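Local coordinates for protein Niban 2 (Homo sapiens, PDB 7CTP) that may act in suppressing apoptosis and may promote the invasion of melanoma cells, at residues 134-137 with 141-144; 362-367 with 470-475; 445-450 with 466-471. One frame throughout, in Å; residues are numbered along the deposited sequence.

Contact 1 (134-137 with 141-144)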
loop_
_atom_site.group_PDB
_atom_site.type_symbol
_atom_site.label_atom_id
_atom_site.label_comp_id
_atom_site.label_asym_id
_atom_site.label_seq_id
_atom_site.Cartn_x
_atom_site.Cartn_y
_atom_site.Cartn_z
ATOM N N ILE A 134 17.353 -8.103 -13.221
ATOM C CA ILE A 134 16.705 -8.774 -14.350
ATOM C C ILE A 134 17.512 -9.948 -14.885
ATOM O O ILE A 134 17.064 -10.617 -15.827
ATOM C CB ILE A 134 16.411 -7.808 -15.515
ATOM C CG1 ILE A 134 17.713 -7.271 -16.126
ATOM C CG2 ILE A 134 15.509 -6.671 -15.054
ATOM C CD1 ILE A 134 17.525 -6.587 -17.471
ATOM N N GLY A 135 18.666 -10.249 -14.287
ATOM C CA GLY A 135 19.573 -11.213 -14.890
ATOM C C GLY A 135 19.004 -12.615 -15.000
ATOM O O GLY A 135 19.342 -13.359 -15.929
ATOM N N ASN A 136 18.153 -13.009 -14.051
ATOM C CA ASN A 136 17.576 -14.350 -14.054
ATOM C C ASN A 136 16.097 -14.335 -14.417
ATOM O O ASN A 136 15.349 -15.242 -14.045
ATOM C CB ASN A 136 17.804 -15.029 -12.704
ATOM C CG ASN A 136 19.274 -15.308 -12.453
ATOM O OD1 ASN A 136 19.846 -16.240 -13.025
ATOM N ND2 ASN A 136 19.896 -14.487 -11.619
ATOM N N SER A 137 15.669 -13.309 -15.150
ATOM C CA SER A 137 14.280 -13.253 -15.588
ATOM C C SER A 137 13.982 -14.317 -16.633
ATOM O O SER A 137 12.823 -14.691 -16.812
ATOM C CB SER A 137 13.949 -11.865 -16.128
ATOM O OG SER A 137 14.845 -11.480 -17.153
ATOM N N THR A 141 20.530 -18.788 -17.506
ATOM C CA THR A 141 21.469 -17.749 -17.911
ATOM C C THR A 141 22.897 -18.086 -17.515
ATOM O O THR A 141 23.833 -17.884 -18.298
ATOM C CB THR A 141 21.072 -16.417 -17.291
ATOM O OG1 THR A 141 19.654 -16.242 -17.426
ATOM C CG2 THR A 141 21.791 -15.308 -17.999
ATOM N N THR A 142 23.089 -18.550 -16.292
ATOM C CA THR A 142 24.425 -18.825 -15.792
ATOM C C THR A 142 24.888 -20.242 -16.089
ATOM O O THR A 142 26.027 -20.590 -15.756
ATOM C CB THR A 142 24.459 -18.565 -14.291
ATOM O OG1 THR A 142 23.835 -19.660 -13.606
ATOM C CG2 THR A 142 23.700 -17.285 -13.967
ATOM N N ALA A 143 24.035 -21.060 -16.705
ATOM C CA ALA A 143 24.363 -22.453 -17.000
ATOM C C ALA A 143 25.009 -22.570 -18.379
ATOM O O ALA A 143 24.450 -23.141 -19.315
ATOM C CB ALA A 143 23.112 -23.318 -16.901
ATOM N N LYS A 144 26.212 -22.011 -18.489
ATOM C CA LYS A 144 26.944 -22.017 -19.751
ATOM C C LYS A 144 27.657 -23.350 -19.966
ATOM O O LYS A 144 27.102 -24.272 -20.571
ATOM C CB LYS A 144 27.954 -20.864 -19.795
ATOM C CG LYS A 144 27.323 -19.466 -19.710
ATOM C CD LYS A 144 28.176 -18.426 -20.436
ATOM C CE LYS A 144 29.210 -17.775 -19.518
ATOM N NZ LYS A 144 30.442 -18.590 -19.303
HETATM O O HOH W 1 18.795 -17.551 -15.375
#
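T141 turns its side chain toward the carbonyl of G135, and a water completes the meeting by joining T141 to N136. From CB outward, the atoms of T141 can be followed against G135 O. CB lies 3.8 Å from G135 O, so the branch point already rests against the carbonyl oxygen. There the side chain divides. CG2, anti to the backbone N, stays at the same 3.8 Å from G135 O as a methyl contact. OG1, placed beside the backbone N (chi1 -44°), comes to 3.3 Å from G135 O. The hydroxyl donates to the water, 2.6 Å from OG1, and the water in turn donates to N136 OD1 at 2.9 Å. Threonine suits this place because its single branch offers both a hydroxyl for the water and a methyl for packing. The amide oxygen of N136 can accept from solvent, and the same OD1 lies loosely beside T142 CG2, the two side chains crossing at about a right angle.

Residues I134 to S137 form a type I beta turn, which presents G135 O and N136 to T141; G135 contributes its carbonyl oxygen alone. The turn is held by two bonds to one oxygen: S137 N reaches I134 O, and S137 OG donates to I134 O at 2.7 Å, in the carbonyl plane. Serine is apt here, its short hydroxyl folding back to reinforce the turn.

The contact buries just 110 Å² at the surface. It belongs to the PH region, in the loop joining helix 127-134 to strand 157-162. Its inner side leans on the helical part of the protein: I134 and S137 touch Q264 of helix 260-337, and S137 O accepts from K249 of helix 232-252.

Contact 2 (362-367 with 470-475)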
loop_
_atom_site.group_PDB
_atom_site.type_symbol
_atom_site.label_atom_id
_atom_site.label_comp_id
_atom_site.label_asym_id
_atom_site.label_seq_id
_atom_site.Cartn_x
_atom_site.Cartn_y
_atom_site.Cartn_z
ATOM N N ASP A 362 9.725 15.418 16.005
ATOM C CA ASP A 362 10.846 16.350 16.065
ATOM C C ASP A 362 10.837 17.303 14.877
ATOM O O ASP A 362 11.128 18.495 15.028
ATOM C CB ASP A 362 12.162 15.574 16.132
ATOM C CG ASP A 362 12.299 14.766 17.409
ATOM O OD1 ASP A 362 11.458 14.944 18.323
ATOM O OD2 ASP A 362 13.244 13.952 17.504
ATOM N N VAL A 363 10.501 16.799 13.686
ATOM C CA VAL A 363 10.444 17.663 12.514
ATOM C C VAL A 363 9.313 18.673 12.655
ATOM O O VAL A 363 9.458 19.851 12.300
ATOM C CB VAL A 363 10.294 16.813 11.237
ATOM C CG1 VAL A 363 9.902 17.689 10.055
ATOM C CG2 VAL A 363 11.610 16.086 10.928
ATOM N N PHE A 364 8.170 18.223 13.178
ATOM C CA PHE A 364 7.037 19.116 13.406
ATOM C C PHE A 364 7.413 20.219 14.387
ATOM O O PHE A 364 7.174 21.405 14.133
ATOM C CB PHE A 364 5.858 18.303 13.935
ATOM C CG PHE A 364 4.699 19.136 14.397
ATOM C CD1 PHE A 364 3.985 19.917 13.500
ATOM C CD2 PHE A 364 4.321 19.131 15.729
ATOM C CE1 PHE A 364 2.915 20.685 13.926
ATOM C CE2 PHE A 364 3.252 19.895 16.162
ATOM C CZ PHE A 364 2.550 20.670 15.262
ATOM N N PHE A 365 8.021 19.829 15.505
ATOM C CA PHE A 365 8.440 20.776 16.538
ATOM C C PHE A 365 9.406 21.816 15.983
ATOM O O PHE A 365 9.283 23.012 16.281
ATOM C CB PHE A 365 9.075 20.000 17.687
ATOM C CG PHE A 365 9.369 20.820 18.907
ATOM C CD1 PHE A 365 8.432 20.931 19.918
ATOM C CD2 PHE A 365 10.595 21.445 19.064
ATOM C CE1 PHE A 365 8.695 21.671 21.056
ATOM C CE2 PHE A 365 10.859 22.185 20.207
ATOM C CZ PHE A 365 9.909 22.297 21.197
ATOM N N LYS A 366 10.371 21.376 15.165
ATOM C CA LYS A 366 11.342 22.296 14.580
ATOM C C LYS A 366 10.679 23.281 13.626
ATOM O O LYS A 366 10.991 24.478 13.643
ATOM C CB LYS A 366 12.435 21.510 13.858
ATOM C CG LYS A 366 13.325 22.363 12.969
ATOM C CD LYS A 366 14.357 21.512 12.252
ATOM C CE LYS A 366 14.927 22.254 11.063
ATOM N NZ LYS A 366 15.369 23.616 11.469
ATOM N N GLU A 367 9.748 22.800 12.795
ATOM C CA GLU A 367 9.131 23.676 11.807
ATOM C C GLU A 367 8.245 24.718 12.477
ATOM O O GLU A 367 8.220 25.883 12.061
ATOM C CB GLU A 367 8.341 22.842 10.799
ATOM C CG GLU A 367 9.237 22.022 9.885
ATOM C CD GLU A 367 10.177 22.889 9.071
ATOM O OE1 GLU A 367 9.711 23.873 8.458
ATOM O OE2 GLU A 367 11.385 22.582 9.050
ATOM N N ARG A 470 1.915 27.706 23.190
ATOM C CA ARG A 470 0.882 26.988 23.936
ATOM C C ARG A 470 0.041 26.113 23.021
ATOM O O ARG A 470 -0.334 24.998 23.400
ATOM C CB ARG A 470 -0.026 27.957 24.697
ATOM C CG ARG A 470 0.326 28.110 26.168
ATOM C CD ARG A 470 -0.330 29.351 26.756
ATOM N NE ARG A 470 -1.772 29.404 26.513
ATOM C CZ ARG A 470 -2.376 30.298 25.734
ATOM N NH1 ARG A 470 -3.694 30.269 25.585
ATOM N NH2 ARG A 470 -1.666 31.210 25.085
ATOM N N VAL A 471 -0.286 26.615 21.830
ATOM C CA VAL A 471 -0.971 25.789 20.842
ATOM C C VAL A 471 -0.092 24.609 20.444
ATOM O O VAL A 471 -0.573 23.476 20.293
ATOM C CB VAL A 471 -1.369 26.644 19.626
ATOM C CG1 VAL A 471 -1.824 25.756 18.467
ATOM C CG2 VAL A 471 -2.459 27.636 20.009
ATOM N N LEU A 472 1.210 24.857 20.279
ATOM C CA LEU A 472 2.143 23.788 19.934
ATOM C C LEU A 472 2.168 22.720 21.017
ATOM O O LEU A 472 2.110 21.520 20.726
ATOM C CB LEU A 472 3.541 24.369 19.697
ATOM C CG LEU A 472 4.709 23.392 19.565
ATOM C CD1 LEU A 472 4.542 22.516 18.319
ATOM C CD2 LEU A 472 6.038 24.116 19.521
ATOM N N GLU A 473 2.227 23.139 22.284
ATOM C CA GLU A 473 2.253 22.169 23.374
ATOM C C GLU A 473 0.962 21.354 23.422
ATOM O O GLU A 473 0.986 20.162 23.751
ATOM C CB GLU A 473 2.506 22.884 24.703
ATOM C CG GLU A 473 3.178 22.032 25.777
ATOM C CD GLU A 473 4.533 21.473 25.354
ATOM O OE1 GLU A 473 5.327 22.204 24.719
ATOM O OE2 GLU A 473 4.800 20.289 25.664
ATOM N N ARG A 474 -0.174 21.975 23.080
ATOM C CA ARG A 474 -1.436 21.240 23.028
ATOM C C ARG A 474 -1.438 20.219 21.897
ATOM O O ARG A 474 -1.958 19.107 22.059
ATOM C CB ARG A 474 -2.611 22.198 22.848
ATOM C CG ARG A 474 -3.126 22.818 24.129
ATOM C CD ARG A 474 -4.206 23.847 23.834
ATOM N NE ARG A 474 -5.446 23.240 23.353
ATOM C CZ ARG A 474 -6.304 23.847 22.536
ATOM N NH1 ARG A 474 -6.056 25.078 22.107
ATOM N NH2 ARG A 474 -7.411 23.223 22.147
ATOM N N VAL A 475 -0.903 20.596 20.736
ATOM C CA VAL A 475 -0.891 19.684 19.597
ATOM C C VAL A 475 0.069 18.529 19.854
ATOM O O VAL A 475 -0.198 17.382 19.474
ATOM C CB VAL A 475 -0.553 20.457 18.306
ATOM C CG1 VAL A 475 -0.419 19.509 17.110
ATOM C CG2 VAL A 475 -1.627 21.498 18.035
#
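F365 and L472 mark the closest CA pair, 7.8 Å apart, where the helical segments 362-367 and 470-475 run nearly antiparallel (170°), their axes 11.3 Å apart at closest approach. This is an antiparallel helix pair within a helical bundle, formed by helices 342-378 and 464-511, and helix 422-455 adjoins both, with M440 touching F364 and F447 touching V471. At this spacing large side chains suit the gap, and no hydrogen bond links the two segments.

L472 stands at its middle, CG anti to the backbone N (chi1 170°), with its two methyls directed to different rings. CD1 serves F364 and CD2 serves F365; a leucine, forked at CG, is well shaped to meet two aromatic neighbours. F364 and L472 slide past each other in opposite directions, bringing F364 CE2 to 3.6 Å from L472 CD1. F365 instead crosses L472 at about a right angle and lies at the solvent-exposed border, where its ring lies beside the second methyl, F365 CE1 being 3.9 Å from L472 CD2.

Nearly one helical turn further on, V475 meets the same outer end of the F364 ring. Its short beta-branched side chain crosses the ring at about a right angle, and V475 CG1 sits obliquely 3.7 Å from F364 CZ.

Contact 3 (445-450 with 466-471)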
loop_
_atom_site.group_PDB
_atom_site.type_symbol
_atom_site.label_atom_id
_atom_site.label_comp_id
_atom_site.label_asym_id
_atom_site.label_seq_id
_atom_site.Cartn_x
_atom_site.Cartn_y
_atom_site.Cartn_z
ATOM N N TYR A 445 -2.385 20.242 10.340
ATOM C CA TYR A 445 -3.769 20.694 10.189
ATOM C C TYR A 445 -4.344 21.120 11.534
ATOM O O TYR A 445 -4.986 22.173 11.650
ATOM C CB TYR A 445 -4.634 19.595 9.573
ATOM C CG TYR A 445 -6.098 19.988 9.473
ATOM C CD1 TYR A 445 -6.520 20.938 8.549
ATOM C CD2 TYR A 445 -7.049 19.425 10.313
ATOM C CE1 TYR A 445 -7.846 21.309 8.457
ATOM C CE2 TYR A 445 -8.383 19.792 10.229
ATOM C CZ TYR A 445 -8.772 20.733 9.298
ATOM O OH TYR A 445 -10.101 21.106 9.202
ATOM N N THR A 446 -4.134 20.294 12.561
ATOM C CA THR A 446 -4.595 20.635 13.903
ATOM C C THR A 446 -3.954 21.929 14.388
ATOM O O THR A 446 -4.637 22.807 14.935
ATOM C CB THR A 446 -4.284 19.493 14.868
ATOM O OG1 THR A 446 -4.926 18.293 14.416
ATOM C CG2 THR A 446 -4.781 19.835 16.264
ATOM N N PHE A 447 -2.638 22.066 14.192
ATOM C CA PHE A 447 -1.949 23.281 14.618
ATOM C C PHE A 447 -2.548 24.513 13.957
ATOM O O PHE A 447 -2.802 25.523 14.622
ATOM C CB PHE A 447 -0.451 23.204 14.311
ATOM C CG PHE A 447 0.322 24.399 14.815
ATOM C CD1 PHE A 447 0.641 24.512 16.161
ATOM C CD2 PHE A 447 0.695 25.421 13.950
ATOM C CE1 PHE A 447 1.333 25.620 16.636
ATOM C CE2 PHE A 447 1.388 26.527 14.416
ATOM C CZ PHE A 447 1.710 26.625 15.756
ATOM N N GLU A 448 -2.777 24.444 12.643
ATOM C CA GLU A 448 -3.345 25.583 11.927
ATOM C C GLU A 448 -4.732 25.920 12.460
ATOM O O GLU A 448 -5.034 27.084 12.760
ATOM C CB GLU A 448 -3.413 25.297 10.427
ATOM C CG GLU A 448 -4.074 26.431 9.642
ATOM C CD GLU A 448 -4.006 26.250 8.141
ATOM O OE1 GLU A 448 -3.743 25.119 7.678
ATOM O OE2 GLU A 448 -4.229 27.248 7.422
ATOM N N THR A 449 -5.585 24.904 12.595
ATOM C CA THR A 449 -6.956 25.132 13.039
ATOM C C THR A 449 -6.993 25.711 14.447
ATOM O O THR A 449 -7.725 26.671 14.718
ATOM C CB THR A 449 -7.749 23.831 12.966
ATOM O OG1 THR A 449 -7.593 23.259 11.663
ATOM C CG2 THR A 449 -9.227 24.097 13.213
ATOM N N LEU A 450 -6.197 25.146 15.357
ATOM C CA LEU A 450 -6.221 25.608 16.742
ATOM C C LEU A 450 -5.569 26.979 16.883
ATOM O O LEU A 450 -6.003 27.793 17.706
ATOM C CB LEU A 450 -5.536 24.583 17.647
ATOM C CG LEU A 450 -6.243 23.240 17.792
ATOM C CD1 LEU A 450 -5.731 22.501 19.013
ATOM C CD2 LEU A 450 -7.756 23.427 17.856
ATOM N N LYS A 466 3.780 33.323 22.716
ATOM C CA LYS A 466 3.307 32.533 23.846
ATOM C C LYS A 466 2.099 31.686 23.473
ATOM O O LYS A 466 1.974 30.545 23.930
ATOM C CB LYS A 466 2.966 33.435 25.025
ATOM C CG LYS A 466 2.314 32.676 26.166
ATOM C CD LYS A 466 1.399 33.573 26.946
ATOM C CE LYS A 466 -0.065 33.352 26.637
ATOM N NZ LYS A 466 -0.700 32.419 27.611
ATOM N N SER A 467 1.193 32.223 22.658
ATOM C CA SER A 467 0.057 31.421 22.221
ATOM C C SER A 467 0.490 30.385 21.189
ATOM O O SER A 467 0.005 29.249 21.200
ATOM C CB SER A 467 -1.066 32.318 21.691
ATOM O OG SER A 467 -0.681 33.015 20.517
ATOM N N ILE A 468 1.428 30.748 20.307
ATOM C CA ILE A 468 1.994 29.753 19.396
ATOM C C ILE A 468 2.584 28.587 20.183
ATOM O O ILE A 468 2.275 27.419 19.921
ATOM C CB ILE A 468 3.044 30.393 18.468
ATOM C CG1 ILE A 468 2.363 31.100 17.291
ATOM C CG2 ILE A 468 4.002 29.332 17.942
ATOM C CD1 ILE A 468 3.324 31.779 16.344
ATOM N N GLN A 469 3.420 28.890 21.181
ATOM C CA GLN A 469 4.036 27.816 21.952
ATOM C C GLN A 469 3.009 27.056 22.784
ATOM O O GLN A 469 3.193 25.863 23.041
ATOM C CB GLN A 469 5.166 28.359 22.833
ATOM C CG GLN A 469 6.485 28.566 22.079
ATOM C CD GLN A 469 7.581 29.202 22.924
ATOM O OE1 GLN A 469 8.617 29.622 22.400
ATOM N NE2 GLN A 469 7.366 29.266 24.236
ATOM N N ARG A 470 1.915 27.706 23.190
ATOM C CA ARG A 470 0.882 26.988 23.936
ATOM C C ARG A 470 0.041 26.113 23.021
ATOM O O ARG A 470 -0.334 24.998 23.400
ATOM C CB ARG A 470 -0.026 27.957 24.697
ATOM C CG ARG A 470 0.326 28.110 26.168
ATOM C CD ARG A 470 -0.330 29.351 26.756
ATOM N NE ARG A 470 -1.772 29.404 26.513
ATOM C CZ ARG A 470 -2.376 30.298 25.734
ATOM N NH1 ARG A 470 -3.694 30.269 25.585
ATOM N NH2 ARG A 470 -1.666 31.210 25.085
ATOM N N VAL A 471 -0.286 26.615 21.830
ATOM C CA VAL A 471 -0.971 25.789 20.842
ATOM C C VAL A 471 -0.092 24.609 20.444
ATOM O O VAL A 471 -0.573 23.476 20.293
ATOM C CB VAL A 471 -1.369 26.644 19.626
ATOM C CG1 VAL A 471 -1.824 25.756 18.467
ATOM C CG2 VAL A 471 -2.459 27.636 20.009
#
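I468 is the first residue of 466-471 to meet helix segment 445-450, and it does so with both backbone and side chain. Its carbonyl oxygen lies in the plane of the F447 ring, at the edge, 3.9 Å from F447 CE1; the slightly positive ring hydrogens probably make this a mildly favourable approach. The branch methyl CG2, anti to the backbone N, reaches to 4.2 Å from F447 CZ. A beta-branched isoleucine suits a site where a methyl close to the backbone is enough to touch the ring.

R470 follows, its NH1 forming a salt bridge with E454 of helix 422-455. Helices 422-455 and 464-511 are consecutive and joined by a short connection, making an alpha-alpha hairpin whose segments are splayed here, at 138° between their directions and 10.4 Å between axes. F447 reaches across this spacing and also touches F364 and V368 of helix 342-378.

V471 points toward the partner helix. Its CG1, anti to the backbone N (chi1 168°), nestles obliquely against the F447 ring, 3.6 Å from F447 CD1. The same CG1 also lies 4.0 Å from L450 CB, one small methyl serving two neighbours.

Along the chain, contact 1 closes before the other two open, and it lies far from them on the other side of the chain's centre: the centres of contacts 1 and 2 are 53 Å apart, those of contacts 1 and 3 are 59 Å apart. Contact 1 lies in a surface loop of the PH region. Contacts 2 and 3, with centres only 8 Å apart, touch directly and share helix 464-511, their segments overlapping at R470 and V471. That helix packs on helix 342-378 in contact 2 and on helix 422-455 in contact 3. Helix 342-378 is thereby joined to a pair of successive helices, 422-455 and 464-511, through adjoining apolar packing layers, remote from the PH loop.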